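Local atomic coordinates of phosphoinositol-specific phospholipase C (Pseudomonas sp., PDB entry 5FYP), a protein that probably cleaves phosphoinositide lipids as a calcium-dependent phospholipase C, parting the phosphorylated inositol headgroup from diacylglycerol. Residues A[219-224]-A[250-255]; A[244-249]-A[273-278]. All coordinates share one frame; numbering follows the deposited sequence. Where two conformers were deposited one is given.

Interaction 1 (A[219-224]-A[250-255]); sequences NDISGK and KQAFAY
Gln218 NE2, hydrogen-bonded to both Ser222 OG and Gln251 OE1, ties together two residues that each touch the opposite segment; Gln218 is the residue just before helix 219-222. No direct hydrogen bond joins the two segments, so this amide is a polar bridge over an otherwise apolar contact. OG stands between the backbone N and the carbonyl carbon (chi1 55°), 3.9 Å from Tyr255 OH, and a thiocyanate ion, probably from the crystallisation liquor, sits about 3 Å from the nearest atom of the Ser222 side chain. The tight spot is Ser222 CB, which lies 3.4 Å from Tyr255 CZ at the hydroxyl end of the ring. At the other end Ile221 CG2 comes within 3.8 Å of Tyr255 CG, and the isoleucine and tyrosine side chains cross obliquely. The second branch of Ile221 reaches the helix itself: chi2 of -98°, off the staggered positions, puts CD1 3.6 Å from Ala252 N, with Ala252 CB at 4.1 Å. In the TIM-barrel-like fold of this family, helix 249-254 lies on the crossover between parallel strands 238-242 and 258-262, while helix 219-222 belongs to the connection from strand 210-211 of one sheet to strand 238-242 of the other. The contact thus joins two consecutive connections. Where helix 219-222 ends, Gly223 leaves helical geometry, and Asn219 ND2 donates a nearly straight bond of 2.9 Å to Lys224 O (166° at the hydrogen) and also bonds Ser226 OG. Asp220 O takes a bond from Asn239 ND2, anchoring the short helix to strand 238-242.

Interaction 2 (A[244-249]-A[273-278]); sequences GDKSWA and INQKIN
The CA atoms of Ala249 and Ile277 are the nearest pair across the contact, 5.5 Å apart. Residues 246-248 coil with helical torsions into the start of helix 249-254; facing them, helix 269-274 comes to its end. That end is a Schellman motif: Lys276, with its positive phi of 64°, is the C-prime residue, and Lys276 N bonds to Ile273 O while Ile277 N also turns back to the helix. Water 1 sits between the backbones, 2.7 Å from Gln275 O and 2.8 Å from Lys246 O, placed to donate to each, though it cannot serve all the acceptors in reach at once. Both segments are connections of the barrel-like fold: 244-249 leads from strand 238-242 into its following helix, and 273-278 leads from helix 269-274 into strand 279-282. Between them Ala249 CB packs 3.5 Å from Ile277 CG1, and the isoleucine also touches Val261 of strand 258-262. Farther out, the extended chain of Lys246 carries NZ to 2.9 Å from Gln275 OE1. The ammonium approaches well to one side of the carbonyl, at 113° to the C=O and 24° from its plane. Asp264 is its salt-bridge partner. Water 2 accepts from Lys246 NZ and, over 3.1 Å, from Gln275 NE2, which supports the modelled orientation of the amide.

How the interactions relate
The two contacts meet on helix 249-254: interaction 2 involves its start and the turn leading into it, while interaction 1 uses Gln251 and Ala252 of the helix and Tyr255 just past it. Their centres lie 12 Å apart, on the same side of the chain's centre, and each is partly buried. Ile221 CD1 of interaction 1 packs on Trp248 O, while Lys250 CG lies 3.8 Å from Gln275 O of interaction 2. Chemically they differ. Segments 219-224 and 250-255 meet through apolar and aromatic surface, whereas 244-249 and 273-278 add a hydrogen bond from a lysine ammonium to a glutamine side-chain carbonyl and two bridging waters to a small apolar centre.

Interaction 1 (A[219-224]-A[250-255])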
ATOM      1  N   ASN A 219     -17.861  -0.067 -10.718  1.00  6.98           N
ATOM      2  CA  ASN A 219     -18.370  -0.447  -9.391  1.00  7.00           C
ATOM      3  C   ASN A 219     -17.253  -0.660  -8.383  1.00  6.80           C
ATOM      4  O   ASN A 219     -17.461  -0.459  -7.192  1.00  6.78           O
ATOM      5  CB  ASN A 219     -19.252  -1.672  -9.442  1.00  8.05           C
ATOM      6  CG  ASN A 219     -18.496  -2.890  -9.894  1.00  7.95           C
ATOM      7  OD1 ASN A 219     -17.939  -2.870 -10.988  1.00  9.35           O
ATOM      8  ND2 ASN A 219     -18.470  -3.933  -9.075  1.00  7.79           N
ATOM      9  N   ASP A 220     -16.070  -1.094  -8.854  1.00  6.41           N
ATOM     10  CA  ASP A 220     -14.952  -1.354  -7.962  1.00  6.38           C
ATOM     11  C   ASP A 220     -14.348  -0.066  -7.421  1.00  6.45           C
ATOM     12  O   ASP A 220     -13.638  -0.098  -6.426  1.00  7.41           O
ATOM     13  CB  ASP A 220     -13.898  -2.196  -8.673  1.00  7.03           C
ATOM     14  CG  ASP A 220     -14.414  -3.540  -9.142  1.00  7.78           C
ATOM     15  OD1 ASP A 220     -15.261  -4.145  -8.431  1.00  8.27           O
ATOM     16  OD2 ASP A 220     -13.938  -4.036 -10.209  1.00  9.10           O
ATOM     17  N   ILE A 221     -14.630   1.047  -8.098  1.00  6.61           N
ATOM     18  CA  ILE A 221     -14.238   2.386  -7.651  1.00  7.38           C
ATOM     19  C   ILE A 221     -15.335   2.995  -6.774  1.00  6.78           C
ATOM     20  O   ILE A 221     -15.045   3.441  -5.662  1.00  8.43           O
ATOM     21  CB  ILE A 221     -13.954   3.315  -8.836  1.00  8.65           C
ATOM     22  CG1 ILE A 221     -12.939   2.727  -9.823  1.00 13.29           C
ATOM     23  CG2 ILE A 221     -13.566   4.704  -8.353  1.00  8.73           C
ATOM     24  CD1 ILE A 221     -11.518   3.082  -9.800  1.00 19.28           C
ATOM     25  N   SER A 222     -16.584   3.009  -7.256  1.00  6.17           N
ATOM     26  CA  SER A 222     -17.630   3.873  -6.707  1.00  6.82           C
ATOM     27  C   SER A 222     -18.943   3.219  -6.352  1.00  6.74           C
ATOM     28  O   SER A 222     -19.892   3.909  -6.037  1.00  8.29           O
ATOM     29  CB  SER A 222     -17.875   5.001  -7.719  1.00  7.70           C
ATOM     30  OG  SER A 222     -18.182   4.501  -8.988  1.00  8.42           O
ATOM     31  N   GLY A 223     -19.033   1.894  -6.465  1.00  6.30           N
ATOM     32  CA  GLY A 223     -20.262   1.179  -6.170  1.00  6.96           C
ATOM     33  C   GLY A 223     -20.032   0.018  -5.235  1.00  6.04           C
ATOM     34  O   GLY A 223     -19.115   0.054  -4.404  1.00  6.72           O
ATOM     35  N   LYS A 224     -20.875  -0.989  -5.347  1.00  6.39           N
ATOM     36  CA  LYS A 224     -20.654  -2.238  -4.624  1.00  6.30           C
ATOM     37  C   LYS A 224     -19.502  -2.952  -5.341  1.00  6.37           C
ATOM     38  O   LYS A 224     -19.635  -3.384  -6.488  1.00  7.53           O
ATOM     39  CB  LYS A 224     -21.891  -3.127  -4.582  1.00  6.74           C
ATOM     40  CG  LYS A 224     -21.610  -4.441  -3.847  1.00  7.67           C
ATOM     41  CD  LYS A 224     -22.622  -5.525  -4.126  1.00 10.20           C
ATOM     42  CE  LYS A 224     -22.131  -6.901  -3.684  1.00 11.44           C
ATOM     43  NZ  LYS A 224     -20.812  -7.306  -4.310  1.00 11.77           N
ATOM     44  N   LYS A 250      -7.558   6.338 -14.295  0.50  9.93           N
ATOM     45  CA  LYS A 250      -8.130   7.673 -14.522  0.50 10.19           C
ATOM     46  C   LYS A 250      -9.357   7.910 -13.653  0.50  9.16           C
ATOM     47  O   LYS A 250      -9.591   9.017 -13.184  0.50 10.05           O
ATOM     48  CB  LYS A 250      -8.446   7.917 -16.007  0.50 12.00           C
ATOM     49  CG  LYS A 250      -7.217   8.155 -16.879  0.50 15.33           C
ATOM     50  CD  LYS A 250      -7.501   8.452 -18.335  0.50 19.25           C
ATOM     51  CE  LYS A 250      -6.234   8.906 -19.038  0.50 24.05           C
ATOM     52  NZ  LYS A 250      -5.722  10.252 -18.633  0.50 28.79           N
ATOM     53  N   GLN A 251     -10.152   6.866 -13.442  1.00  8.48           N
ATOM     54  CA  GLN A 251     -11.329   6.956 -12.557  1.00  8.51           C
ATOM     55  C   GLN A 251     -10.932   6.914 -11.091  1.00  8.62           C
ATOM     56  O   GLN A 251     -11.567   7.619 -10.287  1.00  8.81           O
ATOM     57  CB  GLN A 251     -12.364   5.948 -12.941  1.00 10.05           C
ATOM     58  CG  GLN A 251     -13.210   6.418 -14.108  1.00 11.29           C
ATOM     59  CD  GLN A 251     -14.116   7.574 -13.660  1.00 12.46           C
ATOM     60  OE1 GLN A 251     -14.806   7.466 -12.613  1.00 15.43           O
ATOM     61  NE2 GLN A 251     -13.858   8.749 -14.208  1.00 13.93           N
ATOM     62  N   ALA A 252      -9.915   6.134 -10.728  1.00  8.02           N
ATOM     63  CA  ALA A 252      -9.379   6.263  -9.372  1.00  8.35           C
ATOM     64  C   ALA A 252      -8.967   7.713  -9.097  1.00  7.95           C
ATOM     65  O   ALA A 252      -9.317   8.317  -8.081  1.00  8.81           O
ATOM     66  CB  ALA A 252      -8.207   5.326  -9.164  1.00  8.92           C
ATOM     67  N   PHE A 253      -8.216   8.283 -10.036  1.00  8.46           N
ATOM     68  CA  PHE A 253      -7.794   9.667  -9.965  1.00  8.86           C
ATOM     69  C   PHE A 253      -8.980  10.611  -9.828  1.00  9.04           C
ATOM     70  O   PHE A 253      -8.991  11.531  -8.988  1.00  9.27           O
ATOM     71  CB  PHE A 253      -6.941   9.992 -11.220  1.00 10.05           C
ATOM     72  CG  PHE A 253      -6.543  11.442 -11.361  1.00 11.49           C
ATOM     73  CD1 PHE A 253      -5.441  11.952 -10.757  1.00 14.38           C
ATOM     74  CD2 PHE A 253      -7.311  12.290 -12.127  1.00 13.78           C
ATOM     75  CE1 PHE A 253      -5.096  13.285 -10.915  1.00 15.08           C
ATOM     76  CE2 PHE A 253      -6.962  13.629 -12.296  1.00 20.10           C
ATOM     77  CZ  PHE A 253      -5.861  14.116 -11.676  1.00 16.53           C
ATOM     78  N   ALA A 254     -10.010  10.408 -10.637  1.00  8.73           N
ATOM     79  CA  ALA A 254     -11.222  11.256 -10.582  1.00  9.10           C
ATOM     80  C   ALA A 254     -11.898  11.205  -9.209  1.00  8.20           C
ATOM     81  O   ALA A 254     -12.518  12.177  -8.758  1.00  9.83           O
ATOM     82  CB  ALA A 254     -12.195  10.853 -11.664  1.00 10.74           C
ATOM     83  N   TYR A 255     -11.837  10.046  -8.578  1.00  7.64           N
ATOM     84  CA  TYR A 255     -12.431   9.813  -7.258  1.00  7.77           C
ATOM     85  C   TYR A 255     -11.492  10.098  -6.095  1.00  7.52           C
ATOM     86  O   TYR A 255     -11.872   9.860  -4.941  1.00  7.93           O
ATOM     87  CB  TYR A 255     -13.004   8.375  -7.148  1.00  7.50           C
ATOM     88  CG  TYR A 255     -14.467   8.313  -7.510  1.00  7.32           C
ATOM     89  CD1 TYR A 255     -14.894   8.343  -8.839  1.00  7.53           C
ATOM     90  CD2 TYR A 255     -15.434   8.297  -6.507  1.00  7.59           C
ATOM     91  CE1 TYR A 255     -16.261   8.341  -9.114  1.00  7.83           C
ATOM     92  CE2 TYR A 255     -16.769   8.285  -6.782  1.00  7.53           C
ATOM     93  CZ  TYR A 255     -17.191   8.339  -8.093  1.00  7.25           C
ATOM     94  OH  TYR A 255     -18.550   8.359  -8.313  1.00  7.93           O
TER

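Interaction 2 (A[244-249]-A[273-278])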
ATOM      1  N   GLY A 244      -3.779  -4.975 -17.629  1.00 12.78           N
ATOM      2  CA  GLY A 244      -4.927  -4.955 -18.508  1.00 13.30           C
ATOM      3  C   GLY A 244      -6.042  -4.038 -18.053  1.00 14.18           C
ATOM      4  O   GLY A 244      -6.920  -3.700 -18.829  1.00 16.21           O
ATOM      5  N   ASP A 245      -6.020  -3.641 -16.779  1.00 12.66           N
ATOM      6  CA  ASP A 245      -7.045  -2.810 -16.159  1.00 11.88           C
ATOM      7  C   ASP A 245      -6.601  -1.409 -15.826  1.00 11.62           C
ATOM      8  O   ASP A 245      -7.327  -0.667 -15.159  1.00 11.08           O
ATOM      9  CB  ASP A 245      -7.531  -3.520 -14.916  1.00 13.50           C
ATOM     10  CG  ASP A 245      -8.250  -4.815 -15.249  1.00 15.14           C
ATOM     11  OD1 ASP A 245      -9.070  -4.844 -16.195  1.00 17.95           O
ATOM     12  OD2 ASP A 245      -8.013  -5.858 -14.631  1.00 17.59           O
ATOM     13  N   LYS A 246      -5.426  -1.022 -16.338  1.00 10.67           N
ATOM     14  CA  LYS A 246      -4.862   0.278 -15.929  1.00 11.83           C
ATOM     15  C   LYS A 246      -5.650   1.469 -16.376  1.00 10.84           C
ATOM     16  O   LYS A 246      -5.502   2.557 -15.829  1.00 11.53           O
ATOM     17  CB  LYS A 246      -3.436   0.414 -16.399  1.00 11.98           C
ATOM     18  CG  LYS A 246      -3.268   0.563 -17.903  1.00 12.54           C
ATOM     19  CD  LYS A 246      -1.801   0.824 -18.227  1.00 13.65           C
ATOM     20  CE  LYS A 246      -1.558   1.048 -19.694  1.00 14.90           C
ATOM     21  NZ  LYS A 246      -0.141   1.447 -19.911  1.00 14.67           N
ATOM     22  N   SER A 247      -6.512   1.300 -17.384  1.00 11.41           N
ATOM     23  CA  SER A 247      -7.389   2.408 -17.805  1.00 12.21           C
ATOM     24  C   SER A 247      -8.236   2.927 -16.642  1.00 12.21           C
ATOM     25  O   SER A 247      -8.634   4.092 -16.646  1.00 15.49           O
ATOM     26  CB  SER A 247      -8.290   1.978 -18.971  1.00 14.54           C
ATOM     27  OG  SER A 247      -9.115   0.891 -18.651  1.00 17.81           O
ATOM     28  N   TRP A 248      -8.540   2.073 -15.656  1.00  9.75           N
ATOM     29  CA  TRP A 248      -9.332   2.476 -14.493  1.00  9.50           C
ATOM     30  C   TRP A 248      -8.606   3.447 -13.571  1.00  9.17           C
ATOM     31  O   TRP A 248      -9.258   4.084 -12.745  1.00  9.92           O
ATOM     32  CB  TRP A 248      -9.843   1.251 -13.706  1.00  9.71           C
ATOM     33  CG  TRP A 248     -10.821   0.514 -14.513  1.00  9.85           C
ATOM     34  CD1 TRP A 248     -10.647  -0.609 -15.219  1.00 11.44           C
ATOM     35  CD2 TRP A 248     -12.148   0.972 -14.814  1.00  9.26           C
ATOM     36  NE1 TRP A 248     -11.786  -0.904 -15.942  1.00 11.17           N
ATOM     37  CE2 TRP A 248     -12.723   0.061 -15.690  1.00 11.54           C
ATOM     38  CE3 TRP A 248     -12.906   2.063 -14.405  1.00 10.12           C
ATOM     39  CZ2 TRP A 248     -14.023   0.239 -16.221  1.00 12.18           C
ATOM     40  CZ3 TRP A 248     -14.170   2.264 -14.917  1.00 12.01           C
ATOM     41  CH2 TRP A 248     -14.718   1.346 -15.806  1.00 11.14           C
ATOM     42  N   ALA A 249      -7.289   3.641 -13.750  1.00  9.92           N
ATOM     43  CA  ALA A 249      -6.569   4.572 -12.905  1.00  9.88           C
ATOM     44  C   ALA A 249      -7.113   5.993 -13.092  1.00  9.27           C
ATOM     45  O   ALA A 249      -7.110   6.773 -12.151  1.00  9.91           O
ATOM     46  CB  ALA A 249      -5.084   4.530 -13.145  1.00  9.97           C
ATOM     47  N   ILE A 273       2.463   8.524 -15.668  1.00 11.22           N
ATOM     48  CA  ILE A 273       2.004   9.828 -15.183  1.00 11.83           C
ATOM     49  C   ILE A 273       0.882  10.358 -16.074  1.00 12.01           C
ATOM     50  O   ILE A 273      -0.132  10.857 -15.598  1.00 12.56           O
ATOM     51  CB  ILE A 273       3.189  10.821 -15.148  1.00 12.23           C
ATOM     52  CG1 ILE A 273       4.177  10.411 -14.031  1.00 12.83           C
ATOM     53  CG2 ILE A 273       2.718  12.242 -14.969  1.00 14.23           C
ATOM     54  CD1 ILE A 273       5.522  11.125 -14.101  1.00 14.64           C
ATOM     55  N   ASN A 274       1.092  10.277 -17.363  0.50 11.60           N
ATOM     56  CA  ASN A 274       0.089  10.755 -18.293  0.50 13.27           C
ATOM     57  C   ASN A 274      -1.247   9.944 -18.183  0.50 12.48           C
ATOM     58  O   ASN A 274      -2.337  10.494 -18.401  0.50 15.01           O
ATOM     59  CB  ASN A 274       0.723  10.729 -19.667  0.50 11.94           C
ATOM     60  CG  ASN A 274       2.008  11.634 -19.775  0.50 12.21           C
ATOM     61  OD1 ASN A 274       2.240  12.648 -19.026  0.50 13.96           O
ATOM     62  ND2 ASN A 274       2.837  11.272 -20.731  0.50 10.58           N
ATOM     63  N   GLN A 275      -1.136   8.677 -17.743  1.00 12.51           N
ATOM     64  CA  GLN A 275      -2.258   7.777 -17.486  1.00 12.27           C
ATOM     65  C   GLN A 275      -2.881   7.913 -16.082  1.00 10.25           C
ATOM     66  O   GLN A 275      -3.779   7.146 -15.716  1.00 10.27           O
ATOM     67  CB  GLN A 275      -1.819   6.341 -17.787  1.00 12.41           C
ATOM     68  CG  GLN A 275      -1.475   6.184 -19.277  1.00 13.87           C
ATOM     69  CD  GLN A 275      -0.771   4.903 -19.680  1.00 18.05           C
ATOM     70  OE1 GLN A 275      -0.265   4.121 -18.901  1.00 16.42           O
ATOM     71  NE2 GLN A 275      -0.804   4.665 -20.979  1.00 35.72           N
ATOM     72  N   LYS A 276      -2.413   8.903 -15.326  1.00  9.58           N
ATOM     73  CA  LYS A 276      -3.001   9.278 -14.026  1.00  8.44           C
ATOM     74  C   LYS A 276      -2.886   8.182 -12.970  1.00  7.84           C
ATOM     75  O   LYS A 276      -3.763   8.007 -12.140  1.00  8.44           O
ATOM     76  CB  LYS A 276      -4.452   9.756 -14.142  1.00  9.59           C
ATOM     77  CG  LYS A 276      -4.651  10.908 -15.097  1.00 12.03           C
ATOM     78  CD  LYS A 276      -3.919  12.174 -14.684  1.00 15.18           C
ATOM     79  CE  LYS A 276      -4.332  13.309 -15.591  1.00 22.45           C
ATOM     80  NZ  LYS A 276      -3.358  14.389 -15.643  1.00 17.46           N
ATOM     81  N   ILE A 277      -1.761   7.471 -13.013  1.00  7.61           N
ATOM     82  CA  ILE A 277      -1.489   6.386 -12.074  1.00  7.59           C
ATOM     83  C   ILE A 277      -0.677   6.943 -10.909  1.00  7.28           C
ATOM     84  O   ILE A 277       0.438   7.445 -11.102  1.00  8.51           O
ATOM     85  CB  ILE A 277      -0.745   5.248 -12.759  1.00  7.92           C
ATOM     86  CG1 ILE A 277      -1.623   4.640 -13.878  1.00  8.16           C
ATOM     87  CG2 ILE A 277      -0.292   4.224 -11.749  1.00  7.79           C
ATOM     88  CD1 ILE A 277      -0.847   3.863 -14.927  1.00  9.50           C
ATOM     89  N   ASN A 278      -1.183   6.799  -9.691  1.00  7.02           N
ATOM     90  CA  ASN A 278      -0.402   7.253  -8.530  1.00  7.30           C
ATOM     91  C   ASN A 278       0.820   6.407  -8.247  1.00  7.27           C
ATOM     92  O   ASN A 278       1.882   6.969  -7.949  1.00  8.68           O
ATOM     93  CB  ASN A 278      -1.242   7.289  -7.263  1.00  7.04           C
ATOM     94  CG  ASN A 278      -2.315   8.351  -7.281  1.00  7.09           C
ATOM     95  OD1 ASN A 278      -3.512   8.051  -7.410  1.00  7.56           O
ATOM     96  ND2 ASN A 278      -1.915   9.599  -7.098  1.00  7.84           N
TER
HETATM   97  O   HOH W   1      -5.379   5.225 -16.758  1.00 20.24           O
HETATM   98  O   HOH W   2       0.172   2.214 -22.568  1.00 26.68           O